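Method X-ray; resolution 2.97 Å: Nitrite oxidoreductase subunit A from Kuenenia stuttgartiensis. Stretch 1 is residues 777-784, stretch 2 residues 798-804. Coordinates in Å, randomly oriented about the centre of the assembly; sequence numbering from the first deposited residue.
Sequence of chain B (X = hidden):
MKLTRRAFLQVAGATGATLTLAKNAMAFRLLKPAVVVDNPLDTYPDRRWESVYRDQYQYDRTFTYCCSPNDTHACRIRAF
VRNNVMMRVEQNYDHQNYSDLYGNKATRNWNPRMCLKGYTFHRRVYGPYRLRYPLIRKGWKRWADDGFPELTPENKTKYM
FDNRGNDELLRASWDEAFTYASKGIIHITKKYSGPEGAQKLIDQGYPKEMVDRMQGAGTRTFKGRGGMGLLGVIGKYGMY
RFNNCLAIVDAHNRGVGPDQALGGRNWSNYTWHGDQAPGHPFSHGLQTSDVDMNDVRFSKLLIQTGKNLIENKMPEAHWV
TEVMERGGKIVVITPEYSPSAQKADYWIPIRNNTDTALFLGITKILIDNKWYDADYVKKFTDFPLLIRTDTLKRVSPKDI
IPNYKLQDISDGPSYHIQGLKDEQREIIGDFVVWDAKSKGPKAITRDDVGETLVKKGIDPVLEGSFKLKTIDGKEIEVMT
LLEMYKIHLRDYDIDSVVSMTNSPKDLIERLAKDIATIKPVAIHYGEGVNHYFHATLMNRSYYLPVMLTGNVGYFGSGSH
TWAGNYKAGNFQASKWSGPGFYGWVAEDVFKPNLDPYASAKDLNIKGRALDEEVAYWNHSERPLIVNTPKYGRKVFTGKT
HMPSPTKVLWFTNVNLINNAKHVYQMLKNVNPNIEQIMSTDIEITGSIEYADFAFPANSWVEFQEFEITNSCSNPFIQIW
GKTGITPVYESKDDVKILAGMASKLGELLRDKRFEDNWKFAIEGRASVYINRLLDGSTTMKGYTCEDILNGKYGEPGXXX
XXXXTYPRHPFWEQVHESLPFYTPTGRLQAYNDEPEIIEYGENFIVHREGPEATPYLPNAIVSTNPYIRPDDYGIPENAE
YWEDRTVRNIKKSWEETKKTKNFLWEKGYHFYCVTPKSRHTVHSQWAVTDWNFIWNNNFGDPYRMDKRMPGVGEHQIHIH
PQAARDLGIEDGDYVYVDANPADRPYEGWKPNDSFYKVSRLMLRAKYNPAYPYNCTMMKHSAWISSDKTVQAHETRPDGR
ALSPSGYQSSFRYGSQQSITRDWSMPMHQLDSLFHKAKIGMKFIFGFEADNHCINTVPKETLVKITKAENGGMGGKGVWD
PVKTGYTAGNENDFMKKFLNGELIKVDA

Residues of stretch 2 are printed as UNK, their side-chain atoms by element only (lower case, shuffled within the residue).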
# COMPACT_ATOMS: atom_id res chain seq x y z
N SER B 777 -29.08 -12.71 14.78
CA SER B 777 -28.49 -12.74 13.45
C SER B 777 -28.32 -14.18 13.00
O SER B 777 -27.90 -15.04 13.78
CB SER B 777 -27.14 -12.02 13.43
OG SER B 777 -27.27 -10.67 13.83
N THR B 778 -28.65 -14.44 11.73
CA THR B 778 -28.55 -15.80 11.21
C THR B 778 -27.13 -16.33 11.32
O THR B 778 -26.93 -17.53 11.54
CB THR B 778 -29.00 -15.86 9.75
OG1 THR B 778 -28.07 -15.15 8.93
CG2 THR B 778 -30.39 -15.25 9.59
N THR B 779 -26.14 -15.46 11.18
CA THR B 779 -24.74 -15.86 11.19
C THR B 779 -24.12 -15.82 12.58
O THR B 779 -23.00 -16.31 12.75
CB THR B 779 -23.93 -14.96 10.26
OG1 THR B 779 -23.97 -13.61 10.75
CG2 THR B 779 -24.52 -14.98 8.86
N MET B 780 -24.81 -15.25 13.58
CA MET B 780 -24.15 -15.03 14.86
C MET B 780 -24.99 -15.34 16.09
O MET B 780 -24.47 -15.21 17.21
CB MET B 780 -23.66 -13.58 14.95
CG MET B 780 -22.36 -13.33 14.21
SD MET B 780 -22.00 -11.58 13.97
CE MET B 780 -22.90 -11.25 12.46
N LYS B 781 -26.26 -15.74 15.96
CA LYS B 781 -27.00 -16.16 17.15
C LYS B 781 -26.36 -17.42 17.72
O LYS B 781 -26.09 -18.38 16.99
CB LYS B 781 -28.48 -16.41 16.84
CG LYS B 781 -29.27 -16.72 18.12
CD LYS B 781 -30.71 -17.12 17.86
CE LYS B 781 -31.68 -16.18 18.55
NZ LYS B 781 -31.66 -14.84 17.93
N GLY B 782 -26.12 -17.41 19.03
CA GLY B 782 -25.37 -18.45 19.69
C GLY B 782 -24.01 -17.98 20.16
O GLY B 782 -23.45 -18.56 21.10
N TYR B 783 -23.48 -16.94 19.53
CA TYR B 783 -22.22 -16.33 19.93
C TYR B 783 -22.48 -15.30 21.00
O TYR B 783 -23.51 -14.62 21.00
CB TYR B 783 -21.53 -15.66 18.75
CG TYR B 783 -20.83 -16.61 17.83
CD1 TYR B 783 -19.81 -17.42 18.29
CD2 TYR B 783 -21.19 -16.67 16.49
CE1 TYR B 783 -19.17 -18.29 17.43
CE2 TYR B 783 -20.55 -17.53 15.64
CZ TYR B 783 -19.55 -18.34 16.11
OH TYR B 783 -18.93 -19.18 15.24
N THR B 784 -21.55 -15.19 21.93
CA THR B 784 -21.63 -14.19 22.97
C THR B 784 -20.40 -13.29 22.86
O THR B 784 -19.30 -13.77 22.55
CB THR B 784 -21.71 -14.88 24.33
OG1 THR B 784 -23.05 -15.32 24.58
CG2 THR B 784 -21.30 -13.95 25.46
N UNK B 798 -11.51 -13.81 18.30
CA UNK B 798 -12.01 -14.22 17.00
C UNK B 798 -12.97 -15.40 17.12
O UNK B 798 -12.81 -16.28 17.97
c UNK B 798 -10.85 -14.58 16.05
c UNK B 798 -9.79 -13.49 16.05
c UNK B 798 -11.36 -14.83 14.63
N UNK B 799 -13.97 -15.39 16.24
CA UNK B 799 -14.86 -16.51 15.98
C UNK B 799 -15.21 -16.46 14.50
O UNK B 799 -14.78 -15.55 13.78
c UNK B 799 -16.10 -16.47 16.87
N UNK B 800 -15.98 -17.44 14.04
CA UNK B 800 -16.42 -17.47 12.65
C UNK B 800 -17.93 -17.41 12.58
O UNK B 800 -18.62 -18.25 13.18
s UNK B 800 -13.84 -19.93 10.50
c UNK B 800 -14.38 -18.77 11.77
c UNK B 800 -15.90 -18.72 11.93
c UNK B 800 -14.30 -21.49 11.25
N UNK B 801 -18.45 -16.43 11.85
CA UNK B 801 -19.89 -16.33 11.66
C UNK B 801 -20.41 -17.51 10.83
O UNK B 801 -19.67 -18.14 10.07
c UNK B 801 -19.59 -13.03 9.52
c UNK B 801 -19.34 -14.48 9.90
c UNK B 801 -19.59 -15.33 8.73
c UNK B 801 -20.24 -14.97 11.03
N UNK B 802 -21.69 -17.82 11.02
CA UNK B 802 -22.30 -19.05 10.51
C UNK B 802 -23.05 -18.80 9.20
O UNK B 802 -24.19 -18.32 9.21
c UNK B 802 -21.32 -20.60 12.93
c UNK B 802 -23.53 -20.13 14.03
c UNK B 802 -22.55 -19.70 12.95
c UNK B 802 -23.22 -19.64 11.57
N UNK B 803 -22.38 -19.05 8.07
CA UNK B 803 -22.99 -19.26 6.76
C UNK B 803 -23.25 -20.76 6.60
O UNK B 803 -22.96 -21.56 7.49
c UNK B 803 -21.10 -14.62 5.80
c UNK B 803 -20.45 -16.90 5.69
c UNK B 803 -22.43 -15.00 5.80
c UNK B 803 -21.77 -17.30 5.70
c UNK B 803 -22.76 -16.33 5.73
c UNK B 803 -20.11 -15.58 5.73
c UNK B 803 -22.10 -18.76 5.62
N UNK B 804 -23.80 -21.11 5.44
CA UNK B 804 -24.00 -22.54 5.12
C UNK B 804 -22.67 -23.21 4.84
O UNK B 804 -22.56 -24.37 5.15
n UNK B 804 -27.74 -27.50 3.52
c UNK B 804 -27.60 -26.33 4.10
n UNK B 804 -27.57 -25.25 3.36
n UNK B 804 -27.49 -26.23 5.41
c UNK B 804 -25.12 -22.80 4.12
c UNK B 804 -26.12 -23.80 4.66
c UNK B 804 -27.41 -23.90 3.87

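Position 798 opens the second stretch as the first residue of a short strand. Its side chain is three carbons, one attached to CA and carrying the other two, so the fork sits directly at the beta carbon. It lies beyond reach of stretch 1 and is buried by other parts of the structure. A beta-branched side chain of carbon alone is Val798, with chi1 in the t well.

Position 799 has a single side-chain carbon, which points toward stretch 1 and rests 3.6 Å from Tyr783 CE1, measured from its CB. One carbon and nothing more is Ala799. The tyrosine ring packs against this small side chain.

At position 800 the side-chain atoms run unbranched as two carbons, a sulfur and a final carbon, and the chain leaves CA away from stretch 1. A thioether of this length is Met800. What it offers stretch 1 is mainly backbone: its carbonyl O lies at the edge of the Tyr783 ring, near the ring plane. The modelled separation from the phenol oxygen is too short to interpret as an interaction.

Position 801 carries four carbons, forked at the second, and its CB sits 3.8 Å from Thr779 CB and 4.2 Å from Met780 CG. A fork one carbon beyond CB gives Leu801. Its chi1 and chi2 are both p. The backbone is close as well, with Leu801 CA 3.3 Å from Thr779 O.

Position 802 again has four carbons forked at the second, but with chi1 m and chi2 t, and this side chain reaches the tyrosine. The same branching makes it Leu802. Its CG lies 4.0 Å from Tyr783 CE2, and its CD1 comes 4.3 Å from Lys781 O, so the side chain packs beside the turn as well as the ring.

Position 803 shows one carbon followed by a ring of six carbons with no heteroatom, which is Phe803. Its CA-to-CB bond points away from stretch 1, yet the ring end comes nearer, placing CE1 3.7 Å from Thr779 CG2.

Position 804 has three carbons, a nitrogen, and a carbon bearing two more nitrogens. That guanidinium identifies Arg804, which makes no contact with stretch 1.

The contact works through one backbone anchor and one aromatic side chain. Leu802 N donates a hydrogen bond to Thr779 O, 2.6 Å away and nearly straight at 164°, while Thr779 CA makes a CA-H...O contact with Leu802 O at 3.2 Å. These paired backbone contacts lie where the two stretches run closest, with Thr779 CA 4.1 Å from Leu802 CA. Further along, the CA atoms of Tyr783 and Ala799 are 8.4 Å apart, and the tyrosine side chain bridges that wider gap. A type II turn from Met780 to Tyr783 links the two sites; Gly782 suits its backbone angles, where a CB would jam against the preceding carbonyl O. The design rule is to pin the stretches where they are close and fill the opening with a ring.

Stretch 2, residues 798-804: VAMLLFR
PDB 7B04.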